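Local coordinates for N-acetylneuraminate lyase (Peptoclostridium difficile, PDB 4WOZ), which is a lyase of the dihydrodipicolinate synthetase family, built as a TIM barrel of eight parallel strands and assembled here from four chains, at residues I136-D141 / N168-G173; L144-I149 / I172-T177. One frame throughout, in Å; residues are numbered along the deposited sequence.

Contact 1 of 2, residues I136-D141 / N168-G173; sequences IINSVD and NEKIIG
Lys-170 reaches across to the end of helix 126-138, and two backbone carbonyls grip its NZ: Val-140 O at 2.7 Å, nearly in line with its C=O bond, and Ile-137 O at 2.8 Å, tilted from the carbonyl plane. The partial negative charge expected at a helix C-terminus would favour an ammonium group here. A bend at chi3 (-69°) sets CE close to the carbonyl of Ile-137. Beside it, Asn-168 ND2 donates to Asn-138 OD1 over 3.1 Å; the two side chains run antiparallel alongside one another, their amide planes 15° apart. The other end of the Asn-168 amide is also used, since OD1 accepts from Lys-170 N at 2.8 Å, an Asx turn inside a type I turn that ends at Ile-171. Ile-137 brings its two branches against the turn: CG1 presses on Lys-170 CB at 3.5 Å, tighter than usual, while CG2 lies 3.5 Å from Asn-168 ND2 and more loosely, 4.3 Å, from Ile-171 CG1. The contact joins the end of helix 126-138 to the start of strand 171-176; Ile-137 also packs on strands 113-117 and 144-147, and Val-140 on helix 96-109.

Contact 2 of 2, residues L144-I149 / I172-T177; sequences LIIYSI and IGVKFT
Ile-172 opens the pairing with a weak bond from its N to Leu-144 O. Gly-173 pairs with Ile-145, and Gly-173 O accepts from Ile-146 N at 2.9 Å, the donor standing 36° out of the carbonyl plane. Val-174 faces the helices together with Ile-146, CG2 meeting Ile-146 CB at 3.9 Å, and Phe-162 of helix 159-165 packs on both. These are adjacent parallel strands of the TIM barrel, joined by a beta-alpha-beta crossover and 25° apart in direction. Lys-175 N continues the ladder to Ile-146 O, a straight bond whose length is doubtfully short, and Lys-175 O receives a weak one from Ser-148 N. The lysine side chain turns to the barrel interior and, with CG anti to the backbone N (chi1 175°) and the chain straight beyond it, runs alongside Tyr-147 in the same direction. Its CD lies 3.3 Å from Tyr-147 CD1, and NZ comes obliquely to within 3.1 Å of CE1. Thr-177 sets OG1, buried without a partner, at the Tyr-147 ring edge, and CG2 3.5 Å from Ile-149 CD1. Ile-149 CG2 lies over one ring face, toward its rim, and Tyr-121 of a second subunit packs on both Tyr-147 and Ile-149.

How the contacts relate
From the N terminus, the chain comes to the end of helix 126-138 within 136-141 and turns into strand 144-147, then runs through helices 150-153 and 159-165 before returning along 168-177. Contact 1 closes the wider loop, with 26 residues between its segments; contact 2, with 22, closes the crossover between neighbouring strands. Contact 2 starts and finishes later than contact 1, so the loops cross rather than nest, and both end on 168-177, sharing Ile-172 and Gly-173. Where they meet, Leu-144 N probably bonds to Lys-170 O at 2.8 Å, and Ile-137 CD1 packs 3.5 Å from that same nitrogen. Contact 1 ties the helix end to strand 171-176, contact 2 that strand to 144-147.

Contact 1 of 2, residues I136-D141 / N168-G173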
loop_
_atom_site.group_PDB
_atom_site.type_symbol
_atom_site.label_atom_id
_atom_site.label_comp_id
_atom_site.label_asym_id
_atom_site.label_seq_id
_atom_site.Cartn_x
_atom_site.Cartn_y
_atom_site.Cartn_z
ATOM N N ILE A 136 -1.152 11.131 -28.414
ATOM C CA ILE A 136 -2.418 11.840 -28.311
ATOM C C ILE A 136 -2.353 13.295 -28.771
ATOM O O ILE A 136 -3.070 13.685 -29.687
ATOM C CB ILE A 136 -2.951 11.812 -26.861
ATOM C CG1 ILE A 136 -3.319 10.378 -26.475
ATOM C CG2 ILE A 136 -4.157 12.737 -26.726
ATOM C CD1 ILE A 136 -3.777 10.230 -25.043
ATOM N N ILE A 137 -1.496 14.092 -28.141
ATOM C CA ILE A 137 -1.396 15.514 -28.473
ATOM C C ILE A 137 -0.759 15.836 -29.820
ATOM O O ILE A 137 -1.043 16.884 -30.404
ATOM C CB ILE A 137 -0.637 16.300 -27.369
ATOM C CG1 ILE A 137 -0.835 17.807 -27.566
ATOM C CG2 ILE A 137 0.848 15.958 -27.407
ATOM C CD1 ILE A 137 -2.289 18.256 -27.505
ATOM N N ASN A 138 0.102 14.954 -30.318
ATOM C CA ASN A 138 0.737 15.205 -31.608
ATOM C C ASN A 138 -0.227 14.902 -32.751
ATOM O O ASN A 138 -0.017 15.341 -33.884
ATOM C CB ASN A 138 2.007 14.366 -31.771
ATOM C CG ASN A 138 3.060 14.693 -30.730
ATOM O OD1 ASN A 138 3.212 15.848 -30.324
ATOM N ND2 ASN A 138 3.806 13.678 -30.304
ATOM N N SER A 139 -1.287 14.160 -32.442
ATOM C CA SER A 139 -2.295 13.797 -33.435
ATOM C C SER A 139 -3.240 14.942 -33.773
ATOM O O SER A 139 -3.948 14.881 -34.777
ATOM C CB SER A 139 -3.131 12.613 -32.945
ATOM O OG SER A 139 -2.369 11.421 -32.895
ATOM N N VAL A 140 -3.265 15.982 -32.944
ATOM C CA VAL A 140 -4.167 17.099 -33.193
ATOM C C VAL A 140 -3.565 18.479 -32.961
ATOM O O VAL A 140 -2.474 18.624 -32.407
ATOM C CB VAL A 140 -5.439 16.989 -32.321
ATOM C CG1 VAL A 140 -6.156 15.682 -32.606
ATOM C CG2 VAL A 140 -5.070 17.080 -30.845
ATOM N N ASP A 141 -4.300 19.495 -33.393
ATOM C CA ASP A 141 -3.871 20.874 -33.237
ATOM C C ASP A 141 -4.588 21.435 -32.014
ATOM O O ASP A 141 -5.537 22.209 -32.133
ATOM C CB ASP A 141 -4.230 21.674 -34.491
ATOM C CG ASP A 141 -3.713 23.096 -34.442
ATOM O OD1 ASP A 141 -2.533 23.283 -34.076
ATOM O OD2 ASP A 141 -4.481 24.024 -34.776
ATOM N N ASN A 168 7.181 18.633 -24.402
ATOM C CA ASN A 168 6.250 18.902 -25.492
ATOM C C ASN A 168 5.541 20.223 -25.204
ATOM O O ASN A 168 4.737 20.313 -24.276
ATOM C CB ASN A 168 5.225 17.770 -25.584
ATOM C CG ASN A 168 4.357 17.864 -26.819
ATOM O OD1 ASN A 168 3.782 18.910 -27.112
ATOM N ND2 ASN A 168 4.249 16.762 -27.547
ATOM N N GLU A 169 5.836 21.244 -26.001
ATOM C CA GLU A 169 5.241 22.564 -25.816
ATOM C C GLU A 169 3.716 22.563 -25.880
ATOM O O GLU A 169 3.071 23.512 -25.431
ATOM C CB GLU A 169 5.798 23.545 -26.852
ATOM C CG GLU A 169 5.431 23.211 -28.289
ATOM C CD GLU A 169 6.058 24.166 -29.292
ATOM O OE1 GLU A 169 5.859 25.393 -29.153
ATOM O OE2 GLU A 169 6.747 23.688 -30.220
ATOM N N LYS A 170 3.134 21.504 -26.435
ATOM C CA LYS A 170 1.681 21.422 -26.527
ATOM C C LYS A 170 1.070 20.860 -25.242
ATOM O O LYS A 170 -0.147 20.890 -25.054
ATOM C CB LYS A 170 1.272 20.593 -27.752
ATOM C CG LYS A 170 1.708 21.246 -29.073
ATOM C CD LYS A 170 0.847 20.827 -30.264
ATOM C CE LYS A 170 1.055 19.376 -30.656
ATOM N NZ LYS A 170 0.134 18.980 -31.765
ATOM N N ILE A 171 1.923 20.343 -24.362
ATOM C CA ILE A 171 1.469 19.835 -23.072
ATOM C C ILE A 171 1.651 21.049 -22.148
ATOM O O ILE A 171 2.743 21.324 -21.643
ATOM C CB ILE A 171 2.317 18.630 -22.619
ATOM C CG1 ILE A 171 2.131 17.485 -23.623
ATOM C CG2 ILE A 171 1.892 18.175 -21.224
ATOM C CD1 ILE A 171 2.903 16.225 -23.302
ATOM N N ILE A 172 0.562 21.780 -21.955
ATOM C CA ILE A 172 0.576 23.015 -21.180
ATOM C C ILE A 172 0.295 22.945 -19.685
ATOM O O ILE A 172 0.437 23.949 -18.995
ATOM C CB ILE A 172 -0.411 24.031 -21.791
ATOM C CG1 ILE A 172 -1.840 23.488 -21.688
ATOM C CG2 ILE A 172 -0.064 24.277 -23.255
ATOM C CD1 ILE A 172 -2.914 24.473 -22.123
ATOM N N GLY A 173 -0.109 21.787 -19.178
ATOM C CA GLY A 173 -0.398 21.706 -17.757
ATOM C C GLY A 173 -0.674 20.323 -17.204
ATOM O O GLY A 173 -0.459 19.308 -17.877
#

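Contact 2 of 2, residues L144-I149 / I172-T177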
loop_
_atom_site.group_PDB
_atom_site.type_symbol
_atom_site.label_atom_id
_atom_site.label_comp_id
_atom_site.label_asym_id
_atom_site.label_seq_id
_atom_site.Cartn_x
_atom_site.Cartn_y
_atom_site.Cartn_z
ATOM N N LEU A 144 -2.680 19.973 -24.435
ATOM C CA LEU A 144 -3.054 18.929 -23.489
ATOM C C LEU A 144 -2.642 19.108 -22.031
ATOM O O LEU A 144 -1.556 19.602 -21.712
ATOM C CB LEU A 144 -2.547 17.568 -23.996
ATOM C CG LEU A 144 -2.925 16.340 -23.163
ATOM C CD1 LEU A 144 -3.043 15.128 -24.050
ATOM C CD2 LEU A 144 -1.884 16.111 -22.083
ATOM N N ILE A 145 -3.539 18.673 -21.154
ATOM C CA ILE A 145 -3.327 18.726 -19.720
ATOM C C ILE A 145 -3.238 17.288 -19.208
ATOM O O ILE A 145 -4.079 16.456 -19.537
ATOM C CB ILE A 145 -4.505 19.428 -19.020
ATOM C CG1 ILE A 145 -4.559 20.896 -19.446
ATOM C CG2 ILE A 145 -4.371 19.299 -17.508
ATOM C CD1 ILE A 145 -5.839 21.590 -19.046
ATOM N N ILE A 146 -2.213 17.000 -18.415
ATOM C CA ILE A 146 -2.033 15.667 -17.843
ATOM C C ILE A 146 -3.022 15.461 -16.697
ATOM O O ILE A 146 -3.309 16.397 -15.953
ATOM C CB ILE A 146 -0.619 15.502 -17.275
ATOM C CG1 ILE A 146 0.414 15.703 -18.385
ATOM C CG2 ILE A 146 -0.480 14.134 -16.622
ATOM C CD1 ILE A 146 1.832 15.828 -17.866
ATOM N N TYR A 147 -3.537 14.239 -16.558
ATOM C CA TYR A 147 -4.487 13.899 -15.493
ATOM C C TYR A 147 -3.947 12.680 -14.735
ATOM O O TYR A 147 -4.125 11.542 -15.164
ATOM C CB TYR A 147 -5.864 13.614 -16.108
ATOM C CG TYR A 147 -6.944 13.172 -15.141
ATOM C CD1 TYR A 147 -6.917 13.554 -13.800
ATOM C CD2 TYR A 147 -8.015 12.393 -15.579
ATOM C CE1 TYR A 147 -7.931 13.168 -12.918
ATOM C CE2 TYR A 147 -9.035 12.004 -14.706
ATOM C CZ TYR A 147 -8.984 12.393 -13.377
ATOM O OH TYR A 147 -9.980 12.000 -12.508
ATOM N N SER A 148 -3.295 12.934 -13.601
ATOM C CA SER A 148 -2.669 11.886 -12.782
ATOM C C SER A 148 -3.567 10.941 -11.969
ATOM O O SER A 148 -3.447 9.717 -12.092
ATOM C CB SER A 148 -1.640 12.523 -11.842
ATOM O OG SER A 148 -0.934 11.533 -11.118
ATOM N N ILE A 149 -4.436 11.504 -11.129
ATOM C CA ILE A 149 -5.356 10.727 -10.283
ATOM C C ILE A 149 -4.790 9.386 -9.769
ATOM O O ILE A 149 -5.355 8.319 -10.022
ATOM C CB ILE A 149 -6.713 10.470 -11.029
ATOM C CG1 ILE A 149 -7.685 9.697 -10.130
ATOM C CG2 ILE A 149 -6.471 9.706 -12.322
ATOM C CD1 ILE A 149 -8.085 10.429 -8.864
ATOM N N ILE A 172 0.562 21.780 -21.955
ATOM C CA ILE A 172 0.576 23.015 -21.180
ATOM C C ILE A 172 0.295 22.945 -19.685
ATOM O O ILE A 172 0.437 23.949 -18.995
ATOM C CB ILE A 172 -0.411 24.031 -21.791
ATOM C CG1 ILE A 172 -1.840 23.488 -21.688
ATOM C CG2 ILE A 172 -0.064 24.277 -23.255
ATOM C CD1 ILE A 172 -2.914 24.473 -22.123
ATOM N N GLY A 173 -0.109 21.787 -19.178
ATOM C CA GLY A 173 -0.398 21.706 -17.757
ATOM C C GLY A 173 -0.674 20.323 -17.204
ATOM O O GLY A 173 -0.459 19.308 -17.877
ATOM N N VAL A 174 -1.160 20.293 -15.967
ATOM C CA VAL A 174 -1.458 19.042 -15.283
ATOM C C VAL A 174 -2.576 19.204 -14.256
ATOM O O VAL A 174 -2.680 20.241 -13.602
ATOM C CB VAL A 174 -0.208 18.515 -14.543
ATOM C CG1 VAL A 174 0.275 19.557 -13.542
ATOM C CG2 VAL A 174 -0.530 17.212 -13.822
ATOM N N LYS A 175 -3.419 18.180 -14.140
ATOM C CA LYS A 175 -4.489 18.170 -13.152
ATOM C C LYS A 175 -3.927 17.286 -12.052
ATOM O O LYS A 175 -3.883 16.061 -12.189
ATOM C CB LYS A 175 -5.766 17.546 -13.710
ATOM C CG LYS A 175 -6.859 17.402 -12.661
ATOM C CD LYS A 175 -8.039 16.606 -13.181
ATOM C CE LYS A 175 -9.006 16.258 -12.054
ATOM N NZ LYS A 175 -10.123 15.392 -12.534
ATOM N N PHE A 176 -3.482 17.920 -10.975
ATOM C CA PHE A 176 -2.873 17.233 -9.845
ATOM C C PHE A 176 -3.933 16.740 -8.871
ATOM O O PHE A 176 -4.446 17.522 -8.073
ATOM C CB PHE A 176 -1.930 18.206 -9.129
ATOM C CG PHE A 176 -0.825 17.538 -8.363
ATOM C CD1 PHE A 176 0.245 16.949 -9.032
ATOM C CD2 PHE A 176 -0.850 17.502 -6.970
ATOM C CE1 PHE A 176 1.274 16.333 -8.326
ATOM C CE2 PHE A 176 0.172 16.889 -6.253
ATOM C CZ PHE A 176 1.238 16.303 -6.932
ATOM N N THR A 177 -4.260 15.451 -8.923
ATOM C CA THR A 177 -5.269 14.906 -8.019
ATOM C C THR A 177 -4.673 13.988 -6.946
ATOM O O THR A 177 -5.324 13.056 -6.480
ATOM C CB THR A 177 -6.369 14.147 -8.805
ATOM O OG1 THR A 177 -6.862 14.981 -9.860
ATOM C CG2 THR A 177 -7.541 13.793 -7.891
#